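Local coordinates for proto-oncogene tyrosine-protein kinase receptor Ret (Danio rerio, PDB 7AMK) that is a receptor tyrosine kinase whose extracellular cadherin-like domains probably take part in recognising GDNF with its co-receptor GFR alpha 1, at residues A[64-69]-A[111-116]; A[14-19]-A[60-65]; A[8-13]-A[152-157]; A[49-54]-A[85-90]. The protein carries 4 engineered substitutions. All blocks are in the same frame, centred on the assembly; numbering follows the deposited sequence.

Interaction 1. Residues A[64-69]-A[111-116]; sequences KTLEWS and LSFIND. With NAG (2-acetamido-2-deoxy-beta-D-glucopyranose), chain C; FUC (alpha-L-fucopyranose), chain B.
The indole of Trp68 meets the side-chain amide of Asn115 edge-on: Asn115 OD1 lies near the ring plane, 3.1 Å from Trp68 CE3, and the two planes stand 84° apart. Over one indole face lies C6 of the N-acetylglucosamine carried by Asn115, 3.6 Å above the plane and displaced toward the rim. The fucose approaches obliquely, its C5 lying 3.9 Å from Trp68 CH2, and CA of Asp116 comes in obliquely too. Phe113 is met differently, with the carbonyl oxygen of Glu67 near its ring plane, 4.1 Å from Phe113 CZ. Leu66 and Phe113 reach toward each other tip to tip, closing to 4.1 Å between Leu66 CD1 and Phe113 CE1. CG of Asn115, anti to the backbone N (chi1 -177°), lies in the indole plane at its edge, and ND2 carries the sugar through a 1.4 Å bond to C1. Glu67 is the N-cap residue of helix 68-72, and its OE1 makes a salt bridge with Lys64 NZ. Tryptophan suits its place by offering an apolar face to C6 of the sugar and a hydrogen-bearing edge to a carbonyl oxygen. The chemistry is consistent with a glycan root held by its covalent bond and further restrained by packing on the indole.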
# COMPACT_ATOMS: atom_id res chain seq x y z
N LYS A 64 -57.72 5.60 -38.59
CA LYS A 64 -59.00 4.94 -38.43
C LYS A 64 -59.74 5.64 -37.31
O LYS A 64 -59.13 6.03 -36.31
CB LYS A 64 -58.83 3.45 -38.10
CG LYS A 64 -60.06 2.75 -37.59
CD LYS A 64 -59.70 1.66 -36.62
CE LYS A 64 -60.67 0.50 -36.70
NZ LYS A 64 -62.04 0.87 -36.29
N THR A 65 -61.05 5.83 -37.47
CA THR A 65 -61.84 6.39 -36.38
C THR A 65 -62.06 5.33 -35.30
O THR A 65 -62.59 4.25 -35.58
CB THR A 65 -63.18 6.92 -36.89
OG1 THR A 65 -62.94 7.87 -37.93
CG2 THR A 65 -63.97 7.59 -35.76
N LEU A 66 -61.64 5.65 -34.08
CA LEU A 66 -61.63 4.68 -33.00
C LEU A 66 -63.04 4.36 -32.51
O LEU A 66 -63.87 5.25 -32.34
CB LEU A 66 -60.77 5.20 -31.85
CG LEU A 66 -59.30 5.37 -32.20
CD1 LEU A 66 -58.54 5.81 -30.98
CD2 LEU A 66 -58.73 4.05 -32.76
N GLU A 67 -63.30 3.09 -32.24
CA GLU A 67 -64.63 2.66 -31.85
C GLU A 67 -64.57 1.88 -30.55
O GLU A 67 -63.51 1.43 -30.11
CB GLU A 67 -65.29 1.85 -32.96
CG GLU A 67 -66.04 2.75 -33.92
CD GLU A 67 -65.80 2.39 -35.36
OE1 GLU A 67 -65.02 1.44 -35.61
OE2 GLU A 67 -66.38 3.05 -36.24
N TRP A 68 -65.74 1.74 -29.91
CA TRP A 68 -65.81 0.95 -28.68
C TRP A 68 -65.16 -0.42 -28.84
O TRP A 68 -64.39 -0.85 -27.98
CB TRP A 68 -67.27 0.79 -28.25
CG TRP A 68 -67.92 2.08 -27.90
CD1 TRP A 68 -68.85 2.76 -28.63
CD2 TRP A 68 -67.68 2.86 -26.73
NE1 TRP A 68 -69.20 3.92 -27.99
CE2 TRP A 68 -68.50 4.00 -26.81
CE3 TRP A 68 -66.84 2.71 -25.62
CZ2 TRP A 68 -68.51 4.99 -25.83
CZ3 TRP A 68 -66.85 3.68 -24.65
CH2 TRP A 68 -67.68 4.81 -24.76
N SER A 69 -65.45 -1.12 -29.95
CA SER A 69 -64.91 -2.46 -30.16
C SER A 69 -63.38 -2.46 -30.28
O SER A 69 -62.74 -3.44 -29.90
CB SER A 69 -65.55 -3.12 -31.39
OG SER A 69 -65.33 -2.38 -32.59
N LEU A 111 -49.21 5.10 -26.10
CA LEU A 111 -50.53 5.71 -26.14
C LEU A 111 -51.42 5.03 -25.12
O LEU A 111 -51.31 3.82 -24.89
CB LEU A 111 -51.12 5.63 -27.56
CG LEU A 111 -50.30 6.30 -28.68
CD1 LEU A 111 -50.85 5.96 -30.04
CD2 LEU A 111 -50.28 7.81 -28.52
N SER A 112 -52.25 5.82 -24.45
CA SER A 112 -53.20 5.31 -23.47
C SER A 112 -54.57 5.42 -24.10
O SER A 112 -55.05 6.53 -24.37
CB SER A 112 -53.13 6.07 -22.16
OG SER A 112 -51.88 5.85 -21.52
N PHE A 113 -55.19 4.27 -24.33
CA PHE A 113 -56.48 4.20 -24.98
C PHE A 113 -57.53 4.19 -23.88
O PHE A 113 -57.65 3.22 -23.14
CB PHE A 113 -56.56 2.95 -25.87
CG PHE A 113 -57.76 2.90 -26.76
CD1 PHE A 113 -58.70 3.92 -26.75
CD2 PHE A 113 -57.95 1.82 -27.62
CE1 PHE A 113 -59.82 3.86 -27.58
CE2 PHE A 113 -59.07 1.76 -28.45
CZ PHE A 113 -60.00 2.77 -28.43
N ILE A 114 -58.24 5.30 -23.74
CA ILE A 114 -59.25 5.47 -22.71
C ILE A 114 -60.60 5.06 -23.29
O ILE A 114 -60.99 5.52 -24.37
CB ILE A 114 -59.28 6.93 -22.21
CG1 ILE A 114 -57.90 7.37 -21.74
CG2 ILE A 114 -60.33 7.10 -21.12
CD1 ILE A 114 -57.83 8.84 -21.45
N ASN A 115 -61.31 4.20 -22.56
CA ASN A 115 -62.59 3.65 -23.01
C ASN A 115 -63.71 4.67 -22.79
O ASN A 115 -64.69 4.42 -22.10
CB ASN A 115 -62.85 2.34 -22.29
CG ASN A 115 -64.13 1.63 -22.73
OD1 ASN A 115 -64.54 1.69 -23.89
ND2 ASN A 115 -64.76 0.95 -21.79
N ASP A 116 -63.57 5.84 -23.40
CA ASP A 116 -64.62 6.85 -23.32
C ASP A 116 -64.41 7.83 -24.47
O ASP A 116 -63.37 7.82 -25.13
CB ASP A 116 -64.60 7.57 -21.96
CG ASP A 116 -65.82 8.48 -21.73
OD1 ASP A 116 -66.80 8.46 -22.51
OD2 ASP A 116 -65.79 9.25 -20.74
C1 NAG C . -65.96 0.23 -22.07
C2 NAG C . -66.29 -0.74 -20.94
C3 NAG C . -67.57 -1.51 -21.26
C4 NAG C . -68.70 -0.56 -21.66
C5 NAG C . -68.22 0.42 -22.72
C6 NAG C . -69.25 1.49 -23.03
C7 NAG C . -64.25 -1.48 -19.79
C8 NAG C . -63.21 -2.56 -19.69
N2 NAG C . -65.20 -1.68 -20.71
O3 NAG C . -67.93 -2.25 -20.10
O4 NAG C . -69.77 -1.32 -22.22
O5 NAG C . -67.04 1.10 -22.28
O6 NAG C . -69.29 2.45 -21.99
O7 NAG C . -64.23 -0.48 -19.08
C1 FUC B . -70.65 2.62 -21.56
C2 FUC B . -70.64 3.51 -20.28
C3 FUC B . -70.21 4.93 -20.60
C4 FUC B . -71.07 5.53 -21.72
C5 FUC B . -71.08 4.58 -22.95
C6 FUC B . -72.05 4.99 -24.05
O2 FUC B . -69.82 2.97 -19.25
O3 FUC B . -70.39 5.74 -19.44
O4 FUC B . -72.39 5.75 -21.24
O5 FUC B . -71.42 3.21 -22.59

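Interaction 2. Residues A[14-19]-A[60-65]; sequences VGQQQG and LYLNKT. With NAG (2-acetamido-2-deoxy-beta-D-glucopyranose), chain O.
Gly19 and Gln18 give their backbone N-H groups to the 60-65 segment. Gly19 N bonds to Leu62 O at 2.7 Å, with the donor tilted 31° from the carbonyl plane, while Gln18 N reaches Thr65 OG1 at 2.9 Å in a nearly straight bond (163° at the hydrogen). With OG1 anti to its own carbonyl carbon (chi1 -56°), Thr65 sets the hydroxyl in front of Gln18 N, which donates to it, and CG2 3.3 Å from Gln16 O. A weak third bond runs from Gln18 NE2 to Asn63 O at 3.4 Å; the extended glutamine chain suits such a reach across the surface. Farther in, Leu62 CD1 packs on Gln16 CB at 3.6 Å, the two side chains crossing at about a right angle, while the amide oxygen of Gln16 takes the N-H of Tyr13. Gly15 and Gly19 have positive phi, where a CB would be pressed against the preceding carbonyl oxygen, so a residue without one fits. Asn63 bears an N-acetylglucosamine on ND2, which also makes a hydrogen bond to Ser49 O; Thr65 completes its Asn-Lys-Thr sequon. The contact fastens the loop between strands 7-14 and 21-24 to the end of strand 59-62, whose Leu62 turns inward onto Leu22 and Phe51 of strands 21-24 and 51-53.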
# COMPACT_ATOMS: atom_id res chain seq x y z
N VAL A 14 -62.13 6.84 -27.74
CA VAL A 14 -63.20 6.37 -28.62
C VAL A 14 -63.83 7.57 -29.31
O VAL A 14 -64.01 8.64 -28.70
CB VAL A 14 -64.24 5.56 -27.83
CG1 VAL A 14 -65.36 4.98 -28.75
CG2 VAL A 14 -63.56 4.43 -27.05
N GLY A 15 -64.14 7.42 -30.60
CA GLY A 15 -64.72 8.49 -31.38
C GLY A 15 -63.73 9.46 -31.99
O GLY A 15 -64.09 10.20 -32.91
N GLN A 16 -62.49 9.50 -31.51
CA GLN A 16 -61.47 10.26 -32.20
C GLN A 16 -61.41 9.85 -33.67
O GLN A 16 -61.40 8.66 -34.00
CB GLN A 16 -60.11 10.05 -31.56
CG GLN A 16 -59.33 11.30 -31.54
CD GLN A 16 -58.26 11.28 -30.52
OE1 GLN A 16 -58.23 10.41 -29.65
NE2 GLN A 16 -57.34 12.23 -30.62
N GLN A 17 -61.32 10.86 -34.54
CA GLN A 17 -61.60 10.74 -35.97
C GLN A 17 -60.36 10.36 -36.77
O GLN A 17 -59.24 10.79 -36.48
CB GLN A 17 -62.16 12.06 -36.51
CG GLN A 17 -63.47 12.51 -35.88
CD GLN A 17 -64.14 13.64 -36.65
OE1 GLN A 17 -64.85 13.40 -37.63
NE2 GLN A 17 -63.91 14.87 -36.21
N GLN A 18 -60.59 9.57 -37.82
CA GLN A 18 -59.58 9.30 -38.84
C GLN A 18 -58.96 10.61 -39.34
O GLN A 18 -59.67 11.57 -39.65
CB GLN A 18 -60.22 8.54 -40.01
CG GLN A 18 -59.30 8.18 -41.19
CD GLN A 18 -60.06 7.57 -42.37
OE1 GLN A 18 -60.66 8.29 -43.17
NE2 GLN A 18 -60.05 6.24 -42.47
N GLY A 19 -57.64 10.63 -39.44
CA GLY A 19 -56.95 11.77 -40.00
C GLY A 19 -56.57 12.83 -39.00
O GLY A 19 -55.92 13.81 -39.38
N LEU A 60 -47.67 12.01 -36.30
CA LEU A 60 -48.42 10.77 -36.19
C LEU A 60 -49.92 11.07 -36.20
O LEU A 60 -50.39 11.93 -35.44
CB LEU A 60 -48.02 10.02 -34.92
CG LEU A 60 -48.63 8.67 -34.54
CD1 LEU A 60 -48.23 7.60 -35.55
CD2 LEU A 60 -48.16 8.29 -33.15
N TYR A 61 -50.66 10.37 -37.06
CA TYR A 61 -52.08 10.56 -37.30
C TYR A 61 -52.88 9.28 -37.03
O TYR A 61 -52.39 8.17 -37.26
CB TYR A 61 -52.37 10.98 -38.77
CG TYR A 61 -51.84 12.32 -39.19
CD1 TYR A 61 -52.59 13.47 -39.01
CD2 TYR A 61 -50.59 12.43 -39.82
CE1 TYR A 61 -52.10 14.71 -39.41
CE2 TYR A 61 -50.10 13.66 -40.22
CZ TYR A 61 -50.86 14.80 -40.01
OH TYR A 61 -50.38 16.02 -40.40
N LEU A 62 -54.13 9.45 -36.61
CA LEU A 62 -55.07 8.34 -36.65
C LEU A 62 -55.39 7.97 -38.09
O LEU A 62 -55.75 8.82 -38.91
CB LEU A 62 -56.35 8.69 -35.91
CG LEU A 62 -56.28 8.50 -34.41
CD1 LEU A 62 -57.60 8.93 -33.85
CD2 LEU A 62 -56.03 7.04 -34.13
N ASN A 63 -55.26 6.68 -38.40
CA ASN A 63 -55.61 6.13 -39.70
C ASN A 63 -57.01 5.51 -39.70
O ASN A 63 -57.45 4.97 -40.72
CB ASN A 63 -54.56 5.08 -40.11
CG ASN A 63 -54.80 4.48 -41.49
OD1 ASN A 63 -55.06 5.20 -42.47
ND2 ASN A 63 -54.71 3.15 -41.58
N LYS A 64 -57.72 5.60 -38.59
CA LYS A 64 -59.00 4.94 -38.43
C LYS A 64 -59.74 5.64 -37.31
O LYS A 64 -59.13 6.03 -36.31
CB LYS A 64 -58.83 3.45 -38.10
CG LYS A 64 -60.06 2.75 -37.59
CD LYS A 64 -59.70 1.66 -36.62
CE LYS A 64 -60.67 0.50 -36.70
NZ LYS A 64 -62.04 0.87 -36.29
N THR A 65 -61.05 5.83 -37.47
CA THR A 65 -61.84 6.39 -36.38
C THR A 65 -62.06 5.33 -35.30
O THR A 65 -62.59 4.25 -35.58
CB THR A 65 -63.18 6.92 -36.89
OG1 THR A 65 -62.94 7.87 -37.93
CG2 THR A 65 -63.97 7.59 -35.76
C1 NAG O . -54.94 2.44 -42.82
C2 NAG O . -53.66 2.05 -43.54
C3 NAG O . -54.00 1.40 -44.87
C4 NAG O . -54.92 0.20 -44.65
C5 NAG O . -56.15 0.58 -43.81
C6 NAG O . -56.95 -0.63 -43.38
C7 NAG O . -51.64 3.37 -43.07
C8 NAG O . -50.85 4.60 -43.40
N2 NAG O . -52.78 3.19 -43.75
O3 NAG O . -52.79 0.98 -45.51
O4 NAG O . -55.35 -0.33 -45.90
O5 NAG O . -55.75 1.26 -42.61
O6 NAG O . -58.34 -0.36 -43.25
O7 NAG O . -51.25 2.56 -42.23

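Interaction 3. Residues A[8-13]-A[152-157]; sequences YTENIY and LRRFTH
Glu10 and Arg154 form a salt bridge in which the guanidinium comes side-on and sends two nitrogens to one oxygen. Arg154 NH2 reaches Glu10 OE2 at 3.1 Å and Arg154 NE the same OE2 at 3.3 Å, both from one face of the carboxylate; a weak bond also runs from NH2 to Glu10 OE1. OE2 lies near the guanidinium plane, but the carboxylate is turned 42° from it, and the two donors stand out of the carboxylate plane. A bend in the arginine chain at chi3 (52°) sets NE for this approach. Glu10 bends as well, at chi2 (-66°), and its OE1 accepts the N-H of Asn11 at 2.9 Å through its anti lone pair. A water donates to OE1 at 2.7 Å, and lies 2.9 Å from Thr156 OG1. Thr156 OG1 sits between its backbone N and carbonyl carbon, which leaves CG2 anti to the carbonyl carbon, 4.1 Å from Asn11 O. His157 CE1 lies over one face of the guanidinium, displaced toward its rim. Arginine suits this place because its several N-H groups serve more than one partner: NH1 turns away to Thr128 O and Glu133. The contact joins strand 7-14 of the first cadherin-like domain to the weakly bonded first turn of helix 155-160 of the second, where Thr156 also packs on Leu22 of strand 21-24 and His157 on helix 126-130.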
# COMPACT_ATOMS: atom_id res chain seq x y z
N TYR A 8 -42.53 8.95 -26.14
CA TYR A 8 -43.65 9.87 -26.32
C TYR A 8 -44.88 9.24 -25.70
O TYR A 8 -45.02 8.01 -25.66
CB TYR A 8 -43.90 10.19 -27.79
CG TYR A 8 -42.82 11.01 -28.45
CD1 TYR A 8 -41.69 10.39 -28.99
CD2 TYR A 8 -42.93 12.39 -28.56
CE1 TYR A 8 -40.69 11.14 -29.59
CE2 TYR A 8 -41.94 13.15 -29.16
CZ TYR A 8 -40.82 12.52 -29.66
OH TYR A 8 -39.85 13.27 -30.26
N THR A 9 -45.79 10.08 -25.20
CA THR A 9 -47.02 9.57 -24.63
C THR A 9 -48.17 10.48 -25.01
O THR A 9 -47.99 11.67 -25.26
CB THR A 9 -46.95 9.42 -23.09
OG1 THR A 9 -46.81 10.71 -22.47
CG2 THR A 9 -45.77 8.56 -22.71
N GLU A 10 -49.36 9.88 -25.06
CA GLU A 10 -50.59 10.63 -25.27
C GLU A 10 -51.76 9.71 -24.99
O GLU A 10 -51.61 8.49 -24.90
CB GLU A 10 -50.68 11.21 -26.69
CG GLU A 10 -50.33 12.71 -26.79
CD GLU A 10 -51.32 13.63 -26.06
OE1 GLU A 10 -52.32 13.14 -25.45
OE2 GLU A 10 -51.11 14.86 -26.10
N ASN A 11 -52.92 10.33 -24.81
CA ASN A 11 -54.18 9.62 -24.68
C ASN A 11 -54.92 9.65 -26.01
O ASN A 11 -54.82 10.62 -26.78
CB ASN A 11 -55.05 10.26 -23.60
CG ASN A 11 -54.31 10.43 -22.30
OD1 ASN A 11 -53.68 9.50 -21.82
ND2 ASN A 11 -54.37 11.63 -21.73
N ILE A 12 -55.64 8.58 -26.29
CA ILE A 12 -56.54 8.52 -27.44
C ILE A 12 -57.89 8.06 -26.91
O ILE A 12 -57.98 7.32 -25.92
CB ILE A 12 -56.01 7.59 -28.56
CG1 ILE A 12 -55.73 6.19 -28.04
CG2 ILE A 12 -54.78 8.19 -29.24
CD1 ILE A 12 -55.26 5.22 -29.12
N TYR A 13 -58.94 8.50 -27.59
CA TYR A 13 -60.29 8.28 -27.13
C TYR A 13 -61.11 7.58 -28.20
O TYR A 13 -60.84 7.71 -29.39
CB TYR A 13 -60.97 9.61 -26.77
CG TYR A 13 -60.28 10.33 -25.66
CD1 TYR A 13 -60.64 10.10 -24.34
CD2 TYR A 13 -59.27 11.25 -25.92
CE1 TYR A 13 -60.01 10.75 -23.31
CE2 TYR A 13 -58.63 11.91 -24.88
CZ TYR A 13 -59.01 11.66 -23.58
OH TYR A 13 -58.40 12.29 -22.53
N LEU A 152 -44.49 21.66 -29.17
CA LEU A 152 -45.16 22.11 -27.95
C LEU A 152 -46.69 22.02 -28.00
O LEU A 152 -47.32 21.89 -26.95
CB LEU A 152 -44.73 23.55 -27.62
CG LEU A 152 -43.30 23.68 -27.10
CD1 LEU A 152 -42.94 25.12 -26.72
CD2 LEU A 152 -43.09 22.73 -25.92
N ARG A 153 -47.32 22.10 -29.17
CA ARG A 153 -48.78 21.99 -29.25
C ARG A 153 -49.26 20.59 -28.85
O ARG A 153 -48.73 19.58 -29.30
CB ARG A 153 -49.29 22.28 -30.66
CG ARG A 153 -49.36 23.75 -31.04
CD ARG A 153 -49.62 23.95 -32.55
NE ARG A 153 -48.55 23.37 -33.37
CZ ARG A 153 -48.45 23.53 -34.69
NH1 ARG A 153 -49.33 24.25 -35.36
NH2 ARG A 153 -47.44 22.94 -35.35
N ARG A 154 -50.31 20.53 -28.03
CA ARG A 154 -50.98 19.26 -27.75
C ARG A 154 -52.02 19.06 -28.85
O ARG A 154 -53.14 19.57 -28.77
CB ARG A 154 -51.57 19.23 -26.35
CG ARG A 154 -50.51 19.43 -25.25
CD ARG A 154 -50.94 18.79 -23.93
NE ARG A 154 -51.34 17.39 -24.06
CZ ARG A 154 -51.82 16.66 -23.06
NH1 ARG A 154 -52.00 17.19 -21.85
NH2 ARG A 154 -52.14 15.39 -23.27
N PHE A 155 -51.64 18.33 -29.90
CA PHE A 155 -52.50 18.15 -31.07
C PHE A 155 -53.91 17.70 -30.68
O PHE A 155 -54.90 18.22 -31.21
CB PHE A 155 -51.86 17.16 -32.03
CG PHE A 155 -50.66 17.72 -32.77
CD1 PHE A 155 -50.41 19.08 -32.79
CD2 PHE A 155 -49.80 16.89 -33.48
CE1 PHE A 155 -49.31 19.59 -33.47
CE2 PHE A 155 -48.72 17.39 -34.17
CZ PHE A 155 -48.47 18.74 -34.16
N THR A 156 -54.03 16.74 -29.76
CA THR A 156 -55.34 16.19 -29.43
C THR A 156 -56.25 17.24 -28.78
O THR A 156 -57.46 17.29 -29.05
CB THR A 156 -55.18 14.97 -28.51
OG1 THR A 156 -54.33 15.30 -27.41
CG2 THR A 156 -54.55 13.80 -29.29
N HIS A 157 -55.68 18.11 -27.95
CA HIS A 157 -56.49 19.04 -27.19
C HIS A 157 -56.89 20.28 -27.99
O HIS A 157 -57.94 20.88 -27.72
CB HIS A 157 -55.75 19.43 -25.92
CG HIS A 157 -55.63 18.30 -24.95
ND1 HIS A 157 -54.75 17.25 -25.14
CD2 HIS A 157 -56.32 18.02 -23.82
CE1 HIS A 157 -54.88 16.40 -24.14
NE2 HIS A 157 -55.82 16.84 -23.32
O HOH W 1 -55.01 13.52 -25.20

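Interaction 4. Residues A[49-54]-A[85-90]; sequences SWFHID and LTLKVG. With NAG (2-acetamido-2-deoxy-beta-D-glucopyranose), chain O.
Ile53 touches Val89 just before a polar anchor: OD1 of the next residue, Asp54, accepts the backbone N-H groups of both Ala56 and Ser57, an aspartate use suited to a turn leaving a strand. Trp50, at the other end, meets Leu85, and its own backbone is hydrogen-bonded to Asn63. Between these ends the contact is apolar. Phe51 is packed on both faces, with Trp50 CB over one and Leu87 CD1 over the other. Leu87 CD1 makes a CH-pi contact, 3.9 Å from the centre of the Phe51 ring and 18° off its normal. At the ring edge Leu85 CD2 lies 4.0 Å from Phe51 CZ, and the same methyl approaches Trp50 CZ3 obliquely at 3.8 Å. Ile53 has CG1 anti to its backbone N (chi1 -155°), and its chain beyond runs tip to tip into Val89; the 3.4 Å between Ile53 CD1 and Val89 CG1 is tight. Strands 51-53 and 85-90 run 20° apart with axes 10.0 Å from each other, a spacing of facing sheets rather than neighbouring strands. Alternate residues Leu85, Leu87 and Val89 look inward, and Thr86 and Lys88, on the other side, pack against Glu448 and Pro447 of the second subunit. The chemistry implies a beta-sandwich interior held by shape and the hydrophobic effect: branched aliphatics fill it, and the Phe51 ring offers Leu87 a flat face.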
# COMPACT_ATOMS: atom_id res chain seq x y z
N SER A 49 -51.85 -0.56 -37.61
CA SER A 49 -52.55 -0.06 -38.79
C SER A 49 -53.72 0.86 -38.47
O SER A 49 -54.40 1.30 -39.40
CB SER A 49 -53.01 -1.22 -39.65
OG SER A 49 -51.91 -1.71 -40.38
N TRP A 50 -53.98 1.14 -37.18
CA TRP A 50 -54.81 2.28 -36.80
C TRP A 50 -54.11 3.62 -36.99
O TRP A 50 -54.73 4.66 -36.78
CB TRP A 50 -55.23 2.19 -35.32
CG TRP A 50 -55.91 0.92 -34.90
CD1 TRP A 50 -56.26 -0.12 -35.69
CD2 TRP A 50 -56.30 0.57 -33.57
NE1 TRP A 50 -56.85 -1.11 -34.94
CE2 TRP A 50 -56.88 -0.71 -33.63
CE3 TRP A 50 -56.21 1.21 -32.32
CZ2 TRP A 50 -57.38 -1.37 -32.51
CZ3 TRP A 50 -56.70 0.56 -31.21
CH2 TRP A 50 -57.28 -0.72 -31.31
N PHE A 51 -52.83 3.63 -37.33
CA PHE A 51 -52.06 4.86 -37.28
C PHE A 51 -51.27 5.06 -38.56
O PHE A 51 -50.98 4.11 -39.29
CB PHE A 51 -51.11 4.87 -36.06
CG PHE A 51 -51.79 4.63 -34.75
CD1 PHE A 51 -52.39 5.67 -34.06
CD2 PHE A 51 -51.86 3.35 -34.22
CE1 PHE A 51 -53.03 5.44 -32.85
CE2 PHE A 51 -52.49 3.12 -33.01
CZ PHE A 51 -53.08 4.16 -32.33
N HIS A 52 -50.91 6.31 -38.82
CA HIS A 52 -50.09 6.66 -39.97
C HIS A 52 -49.14 7.78 -39.57
O HIS A 52 -49.57 8.73 -38.92
CB HIS A 52 -50.99 7.10 -41.14
CG HIS A 52 -50.27 7.86 -42.21
ND1 HIS A 52 -49.56 7.24 -43.22
CD2 HIS A 52 -50.17 9.19 -42.44
CE1 HIS A 52 -49.04 8.16 -44.02
NE2 HIS A 52 -49.40 9.35 -43.57
N ILE A 53 -47.86 7.66 -39.91
CA ILE A 53 -46.88 8.70 -39.62
C ILE A 53 -46.45 9.32 -40.93
O ILE A 53 -46.20 8.62 -41.92
CB ILE A 53 -45.66 8.18 -38.81
CG1 ILE A 53 -45.02 9.33 -38.00
CG2 ILE A 53 -44.61 7.51 -39.71
CD1 ILE A 53 -43.81 8.92 -37.14
N ASP A 54 -46.40 10.64 -40.96
CA ASP A 54 -45.97 11.32 -42.16
C ASP A 54 -44.46 11.17 -42.31
O ASP A 54 -43.70 11.54 -41.41
CB ASP A 54 -46.37 12.79 -42.10
CG ASP A 54 -46.08 13.49 -43.37
OD1 ASP A 54 -44.89 13.66 -43.69
OD2 ASP A 54 -47.05 13.84 -44.07
N LEU A 85 -51.08 1.43 -25.44
CA LEU A 85 -50.61 0.96 -26.74
C LEU A 85 -49.20 1.46 -26.90
O LEU A 85 -48.94 2.66 -26.70
CB LEU A 85 -51.48 1.50 -27.89
CG LEU A 85 -52.83 0.86 -28.16
CD1 LEU A 85 -53.68 0.87 -26.92
CD2 LEU A 85 -53.55 1.56 -29.31
N THR A 86 -48.29 0.57 -27.27
CA THR A 86 -46.90 0.94 -27.50
C THR A 86 -46.58 0.79 -28.98
O THR A 86 -46.60 -0.32 -29.51
CB THR A 86 -45.96 0.11 -26.64
OG1 THR A 86 -46.28 0.32 -25.26
CG2 THR A 86 -44.54 0.54 -26.86
N LEU A 87 -46.30 1.91 -29.64
CA LEU A 87 -45.87 1.97 -31.03
C LEU A 87 -44.37 2.21 -31.11
O LEU A 87 -43.78 2.85 -30.25
CB LEU A 87 -46.58 3.11 -31.79
CG LEU A 87 -48.07 2.96 -32.03
CD1 LEU A 87 -48.64 4.28 -32.52
CD2 LEU A 87 -48.31 1.84 -33.01
N LYS A 88 -43.77 1.71 -32.18
CA LYS A 88 -42.37 1.92 -32.47
C LYS A 88 -42.26 2.76 -33.74
O LYS A 88 -42.84 2.42 -34.78
CB LYS A 88 -41.62 0.59 -32.64
CG LYS A 88 -41.20 -0.04 -31.31
CD LYS A 88 -40.45 0.97 -30.47
N VAL A 89 -41.53 3.86 -33.64
CA VAL A 89 -41.31 4.76 -34.76
C VAL A 89 -39.82 4.75 -35.07
O VAL A 89 -38.99 4.94 -34.17
CB VAL A 89 -41.83 6.17 -34.44
CG1 VAL A 89 -41.42 7.17 -35.52
CG2 VAL A 89 -43.37 6.12 -34.29
N GLY A 90 -39.48 4.48 -36.32
CA GLY A 90 -38.11 4.51 -36.77
C GLY A 90 -37.81 5.71 -37.65
O GLY A 90 -38.71 6.31 -38.23
C1 NAG O . -54.94 2.44 -42.82
C2 NAG O . -53.66 2.05 -43.54
C3 NAG O . -54.00 1.40 -44.87
C4 NAG O . -54.92 0.20 -44.65
C5 NAG O . -56.15 0.58 -43.81
C6 NAG O . -56.95 -0.63 -43.38
C7 NAG O . -51.64 3.37 -43.07
C8 NAG O . -50.85 4.60 -43.40
N2 NAG O . -52.78 3.19 -43.75
O3 NAG O . -52.79 0.98 -45.51
O4 NAG O . -55.35 -0.33 -45.90
O5 NAG O . -55.75 1.26 -42.61
O6 NAG O . -58.34 -0.36 -43.25
O7 NAG O . -51.25 2.56 -42.23

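Interactions 1, 2 and 4 lie within the first cadherin-like domain, and interaction 3 ties that domain to the second. Interactions 1 and 2, with centres about 9 Å apart, share Lys64 and Thr65 and are stitched by Leu66 O to Gly15 N at 2.8 Å. Interaction 3 joins interaction 1 through strands 7-14 and 106-114, where Ser112 N meets Glu10 O at 2.8 Å. Interaction 4 spans from this sheet, where strand 83-92 neighbours 106-114, to the facing one; Ile12 CD1 lies 4.0 Å from Phe51 CZ. The glycan on Asn63 touches both interactions 2 and 4, whereas interaction 1 carries the one on Asn115; two separate glycans thus root at the edges of these contacts.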